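Local coordinates for protein CheA (Treponema denticola, PDB 6Y1Y) that probably autophosphorylates on a histidine and relays chemoreceptor signals to the flagellar motors, represented here by its coiled-coil dimerization domain, at residues G91-D94 / S95-A99; D39-Q42 / N43-I47; L63-I66 / Q67-Y70. All blocks are in the same frame, centred on the assembly; numbering follows the deposited sequence.

Interactions 1 and 2 pack against each other where helix 93-125 starts beside the middle of helix 7-67: their centres lie about 13 Å apart and Phe93 rests on Lys40 and Phe41. Both are partly buried, and each sends one phenylalanine into the dimer core; one water bridges polar groups in interaction 1 and two do so in interaction 2. Interaction 3 shares helix 7-67 with interaction 2 but lies at the far end of that helix, about 34 Å away between centres, where it forms a surface contact. There the regular i to i+4 bonding of interaction 2 gives way to a helix-ending turn, and a lysine lies over a tyrosine ring. All three touch the second subunit.

Interaction 1. Residues G91-D94 / S95-A99; sequences GDFD and SLMKA
Asp92, ahead of helix 93-125, supplies the carbonyl O that accepts Leu96 N at 3.0 Å, and Leu96 CG packs 3.4 Å from that same oxygen. Its carboxylate makes no capping bond; Asp92 OD1 instead accepts a hydrogen bond from a water, which also donates to Asp94 OD1 and accepts from Ser95 OG. Phe93 comes next, its O taking Met97 N at 2.8 Å. With CG anti to N in both residues (chi1 -169° and 179°), the two side chains run side by side, and Phe93 CE1 lies 4.0 Å from Met97 CB. The thioether makes an oblique Met-aromatic contact, with SD 5.2 Å from the centre of the Phe93 ring. Asp94 O receives Lys98 N at 3.0 Å, while its carboxylate curls back over its own backbone (chi1 50°), bringing OD1 2.8 Å from Ser95 N in a weak, bent hydrogen bond. Asp94 OD2 bonds to Gln42 NE2 of the second subunit, while Phe93 and Met97 pack on their counterparts there. Phe93 and Met97 thus form the apolar part of the interface and Asp94 a polar one, while the water ties its other oxygen to Asp92 and Ser95, probably easing the proximity of two negative charges.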
ATOM      1  N   GLY B  91      -5.857  10.341   9.371  1.00  8.47           N
ATOM      2  CA  GLY B  91      -4.728  10.411  10.287  1.00 10.10           C
ATOM      3  C   GLY B  91      -3.417  10.433   9.525  1.00  8.83           C
ATOM      4  O   GLY B  91      -3.249  11.161   8.540  1.00 10.02           O
ATOM      5  N   ASP B  92      -2.480   9.602   9.976  1.00 11.42           N
ATOM      6  CA  ASP B  92      -1.152   9.533   9.395  1.00 12.10           C
ATOM      7  C   ASP B  92      -1.040   8.466   8.315  1.00 12.22           C
ATOM      8  O   ASP B  92       0.065   7.972   8.072  1.00 12.50           O
ATOM      9  CB  ASP B  92      -0.115   9.273  10.484  1.00 14.74           C
ATOM     10  CG  ASP B  92       0.002  10.425  11.462  1.00 24.93           C
ATOM     11  OD1 ASP B  92      -0.028  11.594  11.014  1.00 31.43           O
ATOM     12  OD2 ASP B  92       0.110  10.164  12.680  1.00 36.40           O
ATOM     13  N   PHE B  93      -2.151   8.097   7.675  1.00 10.06           N
ATOM     14  CA  PHE B  93      -2.109   7.048   6.657  1.00  8.11           C
ATOM     15  C   PHE B  93      -1.021   7.299   5.623  1.00  9.91           C
ATOM     16  O   PHE B  93      -0.310   6.371   5.233  1.00 10.56           O
ATOM     17  CB  PHE B  93      -3.465   6.913   5.956  1.00  9.12           C
ATOM     18  CG  PHE B  93      -3.572   5.687   5.074  1.00  7.62           C
ATOM     19  CD1 PHE B  93      -3.146   5.721   3.747  1.00 10.09           C
ATOM     20  CD2 PHE B  93      -4.090   4.502   5.574  1.00 10.15           C
ATOM     21  CE1 PHE B  93      -3.234   4.588   2.937  1.00  8.97           C
ATOM     22  CE2 PHE B  93      -4.182   3.371   4.763  1.00 10.58           C
ATOM     23  CZ  PHE B  93      -3.750   3.413   3.459  1.00  9.24           C
ATOM     24  N   ASP B  94      -0.893   8.539   5.136  1.00 10.40           N
ATOM     25  CA  ASP B  94       0.064   8.774   4.056  1.00 11.35           C
ATOM     26  C   ASP B  94       1.483   8.411   4.499  1.00 11.92           C
ATOM     27  O   ASP B  94       2.220   7.764   3.748  1.00 12.13           O
ATOM     28  CB  ASP B  94      -0.024  10.220   3.520  1.00 13.02           C
ATOM     29  CG  ASP B  94       0.021  11.302   4.605  1.00 18.96           C
ATOM     30  OD1 ASP B  94       0.223  11.023   5.798  1.00 15.87           O
ATOM     31  OD2 ASP B  94      -0.157  12.489   4.240  1.00 17.31           O
ATOM     32  N   SER B  95       1.853   8.770   5.730  1.00 11.18           N
ATOM     33  CA  SER B  95       3.180   8.461   6.266  1.00 13.16           C
ATOM     34  C   SER B  95       3.356   6.970   6.515  1.00 12.84           C
ATOM     35  O   SER B  95       4.417   6.406   6.215  1.00 12.46           O
ATOM     36  CB  SER B  95       3.399   9.226   7.573  1.00 16.03           C
ATOM     37  OG  SER B  95       3.820  10.547   7.319  1.00 31.29           O
ATOM     38  N   LEU B  96       2.327   6.318   7.066  1.00  9.87           N
ATOM     39  CA  LEU B  96       2.378   4.880   7.316  1.00 12.52           C
ATOM     40  C   LEU B  96       2.510   4.092   6.018  1.00 10.84           C
ATOM     41  O   LEU B  96       3.279   3.119   5.946  1.00 11.94           O
ATOM     42  CB  LEU B  96       1.132   4.432   8.074  1.00 13.08           C
ATOM     43  CG  LEU B  96       0.923   5.006   9.471  1.00 13.29           C
ATOM     44  CD1 LEU B  96      -0.429   4.555   9.988  1.00 17.56           C
ATOM     45  CD2 LEU B  96       2.042   4.557  10.399  1.00 18.09           C
ATOM     46  N   MET B  97       1.754   4.485   4.987  1.00 10.36           N
ATOM     47  CA  MET B  97       1.856   3.833   3.682  1.00  9.33           C
ATOM     48  C   MET B  97       3.245   4.022   3.087  1.00 10.14           C
ATOM     49  O   MET B  97       3.862   3.065   2.600  1.00  9.94           O
ATOM     50  CB  MET B  97       0.783   4.387   2.745  1.00 10.94           C
ATOM     51  CG  MET B  97       0.826   3.794   1.372  1.00 13.35           C
ATOM     52  SD  MET B  97       0.035   2.184   1.379  1.00 14.95           S
ATOM     53  CE  MET B  97       0.160   1.803  -0.371  1.00 11.95           C
ATOM     54  N   LYS B  98       3.767   5.251   3.133  1.00  9.53           N
ATOM     55  CA  LYS B  98       5.093   5.489   2.577  1.00 10.25           C
ATOM     56  C   LYS B  98       6.148   4.650   3.289  1.00  9.62           C
ATOM     57  O   LYS B  98       7.017   4.057   2.647  1.00  9.22           O
ATOM     58  CB  LYS B  98       5.450   6.975   2.656  1.00 10.33           C
ATOM     59  CG  LYS B  98       6.665   7.282   1.788  1.00 13.97           C
ATOM     60  CD  LYS B  98       7.006   8.759   1.743  1.00 12.95           C
ATOM     61  CE  LYS B  98       8.178   8.958   0.800  1.00 17.23           C
ATOM     62  NZ  LYS B  98       8.622  10.380   0.717  1.00 18.99           N
ATOM     63  N   ALA B  99       6.086   4.586   4.615  1.00  9.33           N
ATOM     64  CA  ALA B  99       7.062   3.785   5.351  1.00  9.07           C
ATOM     65  C   ALA B  99       6.957   2.310   4.983  1.00  8.69           C
ATOM     66  O   ALA B  99       7.975   1.618   4.893  1.00 10.20           O
ATOM     67  CB  ALA B  99       6.878   3.988   6.857  1.00 12.44           C
TER
HETATM   68  O   HOH W   1       1.365  11.894   8.059  1.00 25.26           O

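Interaction 2. Residues D39-Q42 / N43-I47; sequences DKFQ and NSSTI
Phe41 overlaps Ser45 one turn on in helix 7-67: Ser45 CB sits over one face of the ring, 4.2 Å from its centre and displaced toward the rim, a CH-pi contact. The same CB comes 3.0 Å from Phe41 O, a tight approach, and that oxygen accepts Ser45 N at 2.7 Å. Lys40 reaches Ser44, also four residues on, by a bend at chi2 (74°) that folds its otherwise extended chain along the helix; NZ then gives a weak hydrogen bond to Ser44 OG at 3.3 Å. Two waters add bridges at separate places. One donates to Gln42 OE1 and pairs with Ser45 OG, and the other donates to Asp39 O and, weakly, to Asn43 OD1. The main chain keeps regular i to i+4 bonds, including Thr46 N to Gln42 O at 3.1 Å. Within its own subunit, Phe41 meets the ring of Phe90 and packs on Phe93 at the start of helix 93-125, and Ser44 OG also makes a weak bond to Val89 O. Phe93 of the second subunit meets the Phe41 ring obliquely and its Phe90 meets it edge-to-face, so this turn of helix 7-67 contributes to an aromatic cluster shared by both chains.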
ATOM      1  N   ASP B  39      -7.166  -2.502   5.109  1.00 12.53           N
ATOM      2  CA  ASP B  39      -8.295  -2.488   6.030  1.00 10.88           C
ATOM      3  C   ASP B  39      -8.494  -1.106   6.631  1.00 11.17           C
ATOM      4  O   ASP B  39      -9.633  -0.664   6.827  1.00 12.27           O
ATOM      5  CB  ASP B  39      -8.089  -3.514   7.145  1.00 13.42           C
ATOM      6  CG  ASP B  39      -8.245  -4.927   6.664  1.00 20.53           C
ATOM      7  OD1 ASP B  39      -8.815  -5.134   5.572  1.00 18.77           O
ATOM      8  OD2 ASP B  39      -7.788  -5.830   7.390  1.00 22.92           O
ATOM      9  N   LYS B  40      -7.393  -0.435   6.982  1.00 11.45           N
ATOM     10  CA  LYS B  40      -7.471   0.895   7.573  1.00  8.91           C
ATOM     11  C   LYS B  40      -8.029   1.886   6.565  1.00  9.02           C
ATOM     12  O   LYS B  40      -8.882   2.715   6.907  1.00 11.01           O
ATOM     13  CB  LYS B  40      -6.088   1.325   8.054  1.00 11.33           C
ATOM     14  CG  LYS B  40      -5.965   2.780   8.420  1.00 15.05           C
ATOM     15  CD  LYS B  40      -6.634   3.073   9.727  1.00 18.97           C
ATOM     16  CE  LYS B  40      -6.599   4.558   9.998  1.00 16.27           C
ATOM     17  NZ  LYS B  40      -7.534   4.890  11.085  1.00 13.70           N
ATOM     18  N   PHE B  41      -7.592   1.787   5.310  1.00  8.90           N
ATOM     19  CA  PHE B  41      -8.155   2.655   4.288  1.00  7.90           C
ATOM     20  C   PHE B  41      -9.657   2.425   4.140  1.00 10.32           C
ATOM     21  O   PHE B  41     -10.432   3.383   4.027  1.00 10.68           O
ATOM     22  CB  PHE B  41      -7.463   2.465   2.940  1.00  8.61           C
ATOM     23  CG  PHE B  41      -8.085   3.312   1.876  1.00  8.69           C
ATOM     24  CD1 PHE B  41      -7.680   4.630   1.714  1.00  7.68           C
ATOM     25  CD2 PHE B  41      -9.148   2.833   1.116  1.00  9.02           C
ATOM     26  CE1 PHE B  41      -8.286   5.442   0.773  1.00  8.60           C
ATOM     27  CE2 PHE B  41      -9.763   3.641   0.178  1.00 10.78           C
ATOM     28  CZ  PHE B  41      -9.329   4.952   0.005  1.00 10.22           C
ATOM     29  N   GLN B  42     -10.082   1.160   4.101  1.00 10.60           N
ATOM     30  CA  GLN B  42     -11.502   0.865   3.940  1.00 11.19           C
ATOM     31  C   GLN B  42     -12.318   1.446   5.083  1.00 10.38           C
ATOM     32  O   GLN B  42     -13.356   2.089   4.865  1.00 11.64           O
ATOM     33  CB  GLN B  42     -11.704  -0.644   3.837  1.00 13.59           C
ATOM     34  CG  GLN B  42     -11.144  -1.213   2.563  1.00 17.76           C
ATOM     35  CD  GLN B  42     -11.955  -0.798   1.361  1.00 23.91           C
ATOM     36  OE1 GLN B  42     -11.869   0.344   0.893  1.00 23.66           O
ATOM     37  NE2 GLN B  42     -12.768  -1.723   0.859  1.00 24.85           N
ATOM     38  N   ASN B  43     -11.847   1.267   6.314  1.00 10.70           N
ATOM     39  CA  ASN B  43     -12.605   1.781   7.448  1.00 11.10           C
ATOM     40  C   ASN B  43     -12.641   3.302   7.430  1.00  8.28           C
ATOM     41  O   ASN B  43     -13.704   3.914   7.588  1.00  9.76           O
ATOM     42  CB  ASN B  43     -12.004   1.274   8.755  1.00 12.90           C
ATOM     43  CG  ASN B  43     -12.259  -0.202   8.983  1.00 19.42           C
ATOM     44  OD1 ASN B  43     -13.222  -0.767   8.458  1.00 22.41           O
ATOM     45  ND2 ASN B  43     -11.389  -0.840   9.761  1.00 19.63           N
ATOM     46  N   SER B  44     -11.487   3.936   7.214  1.00  9.19           N
ATOM     47  CA  SER B  44     -11.443   5.394   7.214  1.00  6.48           C
ATOM     48  C   SER B  44     -12.156   5.998   6.007  1.00  8.82           C
ATOM     49  O   SER B  44     -12.727   7.093   6.126  1.00  8.81           O
ATOM     50  CB  SER B  44      -9.999   5.877   7.287  1.00  9.54           C
ATOM     51  OG  SER B  44      -9.490   5.675   8.597  1.00 11.83           O
ATOM     52  N   SER B  45     -12.141   5.309   4.857  1.00 10.01           N
ATOM     53  CA  SER B  45     -12.862   5.783   3.671  1.00  9.15           C
ATOM     54  C   SER B  45     -14.366   5.799   3.916  1.00 10.46           C
ATOM     55  O   SER B  45     -15.075   6.691   3.433  1.00  9.97           O
ATOM     56  CB  SER B  45     -12.524   4.893   2.469  1.00 13.13           C
ATOM     57  OG  SER B  45     -13.268   5.265   1.312  1.00 20.13           O
ATOM     58  N   THR B  46     -14.879   4.787   4.615  1.00  9.52           N
ATOM     59  CA  THR B  46     -16.291   4.793   4.988  1.00  9.88           C
ATOM     60  C   THR B  46     -16.627   6.021   5.833  1.00  8.76           C
ATOM     61  O   THR B  46     -17.648   6.687   5.611  1.00  9.54           O
ATOM     62  CB  THR B  46     -16.623   3.502   5.740  1.00 13.74           C
ATOM     63  OG1 THR B  46     -16.307   2.373   4.912  1.00 13.89           O
ATOM     64  CG2 THR B  46     -18.106   3.461   6.100  1.00 16.51           C
ATOM     65  N   ILE B  47     -15.770   6.343   6.803  1.00 10.49           N
ATOM     66  CA  ILE B  47     -15.981   7.529   7.627  1.00  7.99           C
ATOM     67  C   ILE B  47     -15.821   8.790   6.787  1.00  8.65           C
ATOM     68  O   ILE B  47     -16.595   9.754   6.924  1.00  9.51           O
ATOM     69  CB  ILE B  47     -15.031   7.514   8.841  1.00  6.47           C
ATOM     70  CG1 ILE B  47     -15.179   6.212   9.642  1.00 10.34           C
ATOM     71  CG2 ILE B  47     -15.312   8.699   9.751  1.00 10.89           C
ATOM     72  CD1 ILE B  47     -16.607   5.885  10.011  1.00 13.02           C
TER
HETATM   73  O   HOH W   2     -11.896  -2.733   6.691  1.00 29.65           O
HETATM   74  O   HOH W   3     -13.559   2.508  -0.079  1.00 26.95           O

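Interaction 3. Residues L63-I66 / Q67-Y70; sequences LEKI and QQGY
Lys65 lies over the ring of Tyr70. Its CB is above one face, 4.0 Å from the ring centre in a CH-pi contact; CG follows at 4.1 Å from Tyr70 CE1, with Gln68 OE1 about as near, and CD approaches Tyr70 CE2. CE then comes near Tyr70 CZ and OH, and a nearly eclipsed final torsion (chi4 -12°) turns NZ to Tyr70 OH, where a weak hydrogen bond forms at 3.3 Å. Beside this pair, the Gln68 amide lies almost parallel to the carboxylate of Glu64, four residues earlier, their planes 5° apart, although NE2 approaches Glu64 CG, at 3.3 Å, more closely than the acid group. Lys65 O takes Tyr70 N at 3.0 Å, plus a weak bond from Gln68 N, while Ile66 O accepts Gly69 N from well above its carbonyl plane. A water donates to both Ile66 O and Tyr70 O. Ile66 packs on Ile72 and Ile75 of helix 72-87 and on Leu63 of the second subunit. The Tyr70 N and Gly69 N bonds, around Gly69 with its positive phi (95°), make a Schellman motif, a common C-capping arrangement that ends helix 7-67 before the chain reverses into helix 72-87.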
ATOM      1  N   LEU B  63     -26.957  27.707   5.391  1.00 12.99           N
ATOM      2  CA  LEU B  63     -27.191  29.012   4.778  1.00 12.88           C
ATOM      3  C   LEU B  63     -28.628  29.446   4.997  1.00 12.83           C
ATOM      4  O   LEU B  63     -28.895  30.604   5.348  1.00 14.27           O
ATOM      5  CB  LEU B  63     -26.886  28.950   3.281  1.00 13.54           C
ATOM      6  CG  LEU B  63     -25.424  28.724   2.923  1.00 10.72           C
ATOM      7  CD1 LEU B  63     -25.262  28.313   1.451  1.00 16.85           C
ATOM      8  CD2 LEU B  63     -24.623  29.971   3.251  1.00 14.27           C
ATOM      9  N   GLU B  64     -29.572  28.524   4.793  1.00 14.66           N
ATOM     10  CA  GLU B  64     -30.973  28.818   5.076  1.00 16.40           C
ATOM     11  C   GLU B  64     -31.168  29.224   6.532  1.00 18.78           C
ATOM     12  O   GLU B  64     -31.901  30.173   6.829  1.00 18.44           O
ATOM     13  CB  GLU B  64     -31.831  27.601   4.737  1.00 19.32           C
ATOM     14  CG  GLU B  64     -33.318  27.865   4.669  1.00 28.55           C
ATOM     15  CD  GLU B  64     -34.022  26.880   3.757  1.00 31.98           C
ATOM     16  OE1 GLU B  64     -34.043  25.674   4.090  1.00 40.04           O
ATOM     17  OE2 GLU B  64     -34.553  27.310   2.710  1.00 33.23           O
ATOM     18  N   LYS B  65     -30.508  28.529   7.458  1.00 12.92           N
ATOM     19  CA  LYS B  65     -30.680  28.844   8.872  1.00 13.72           C
ATOM     20  C   LYS B  65     -30.124  30.224   9.214  1.00 17.60           C
ATOM     21  O   LYS B  65     -30.677  30.924  10.068  1.00 16.31           O
ATOM     22  CB  LYS B  65     -30.065  27.743   9.730  1.00 15.29           C
ATOM     23  CG  LYS B  65     -30.855  26.444   9.602  1.00 21.85           C
ATOM     24  CD  LYS B  65     -30.201  25.296  10.325  1.00 23.40           C
ATOM     25  CE  LYS B  65     -31.232  24.268  10.763  1.00 35.16           C
ATOM     26  NZ  LYS B  65     -32.620  24.791  10.629  1.00 35.69           N
ATOM     27  N   ILE B  66     -29.008  30.622   8.600  1.00 15.00           N
ATOM     28  CA  ILE B  66     -28.519  31.980   8.812  1.00 15.55           C
ATOM     29  C   ILE B  66     -29.583  32.988   8.385  1.00 15.97           C
ATOM     30  O   ILE B  66     -29.852  33.972   9.090  1.00 15.99           O
ATOM     31  CB  ILE B  66     -27.194  32.197   8.054  1.00 14.44           C
ATOM     32  CG1 ILE B  66     -26.056  31.420   8.723  1.00 16.75           C
ATOM     33  CG2 ILE B  66     -26.854  33.683   7.973  1.00 15.25           C
ATOM     34  CD1 ILE B  66     -24.808  31.320   7.867  1.00 16.30           C
ATOM     35  N   GLN B  67     -30.233  32.733   7.246  1.00 18.76           N
ATOM     36  CA  GLN B  67     -31.285  33.621   6.757  1.00 22.15           C
ATOM     37  C   GLN B  67     -32.502  33.624   7.663  1.00 23.09           C
ATOM     38  O   GLN B  67     -33.222  34.628   7.732  1.00 25.96           O
ATOM     39  CB  GLN B  67     -31.705  33.212   5.352  1.00 25.21           C
ATOM     40  CG  GLN B  67     -30.790  33.725   4.305  1.00 26.12           C
ATOM     41  CD  GLN B  67     -30.407  35.172   4.520  1.00 26.84           C
ATOM     42  OE1 GLN B  67     -29.346  35.463   5.077  1.00 31.78           O
ATOM     43  NE2 GLN B  67     -31.264  36.086   4.083  1.00 28.00           N
ATOM     44  N   GLN B  68     -32.758  32.517   8.348  1.00 20.59           N
ATOM     45  CA  GLN B  68     -33.872  32.453   9.276  1.00 21.92           C
ATOM     46  C   GLN B  68     -33.538  33.060  10.633  1.00 21.22           C
ATOM     47  O   GLN B  68     -34.399  33.065  11.518  1.00 28.04           O
ATOM     48  CB  GLN B  68     -34.333  31.000   9.430  1.00 23.56           C
ATOM     49  CG  GLN B  68     -34.852  30.402   8.121  1.00 25.76           C
ATOM     50  CD  GLN B  68     -34.994  28.893   8.164  1.00 28.23           C
ATOM     51  OE1 GLN B  68     -34.602  28.246   9.133  1.00 33.37           O
ATOM     52  NE2 GLN B  68     -35.566  28.323   7.106  1.00 33.29           N
ATOM     53  N   GLY B  69     -32.331  33.593  10.811  1.00 19.45           N
ATOM     54  CA  GLY B  69     -31.974  34.273  12.037  1.00 21.49           C
ATOM     55  C   GLY B  69     -31.250  33.461  13.088  1.00 22.37           C
ATOM     56  O   GLY B  69     -31.151  33.923  14.229  1.00 24.28           O
ATOM     57  N   TYR B  70     -30.766  32.266  12.760  1.00 19.97           N
ATOM     58  CA  TYR B  70     -30.020  31.457  13.718  1.00 20.19           C
ATOM     59  C   TYR B  70     -28.735  32.164  14.155  1.00 20.59           C
ATOM     60  O   TYR B  70     -28.223  33.062  13.478  1.00 25.01           O
ATOM     61  CB  TYR B  70     -29.660  30.098  13.112  1.00 16.94           C
ATOM     62  CG  TYR B  70     -30.716  29.018  13.233  1.00 17.50           C
ATOM     63  CD1 TYR B  70     -31.966  29.158  12.642  1.00 21.32           C
ATOM     64  CD2 TYR B  70     -30.443  27.834  13.911  1.00 18.56           C
ATOM     65  CE1 TYR B  70     -32.920  28.153  12.735  1.00 22.89           C
ATOM     66  CE2 TYR B  70     -31.383  26.831  14.007  1.00 21.67           C
ATOM     67  CZ  TYR B  70     -32.621  26.994  13.422  1.00 26.15           C
ATOM     68  OH  TYR B  70     -33.553  25.982  13.529  1.00 30.60           O
TER
HETATM   69  O   HOH W   4     -28.599  34.837  11.412  1.00 20.91           O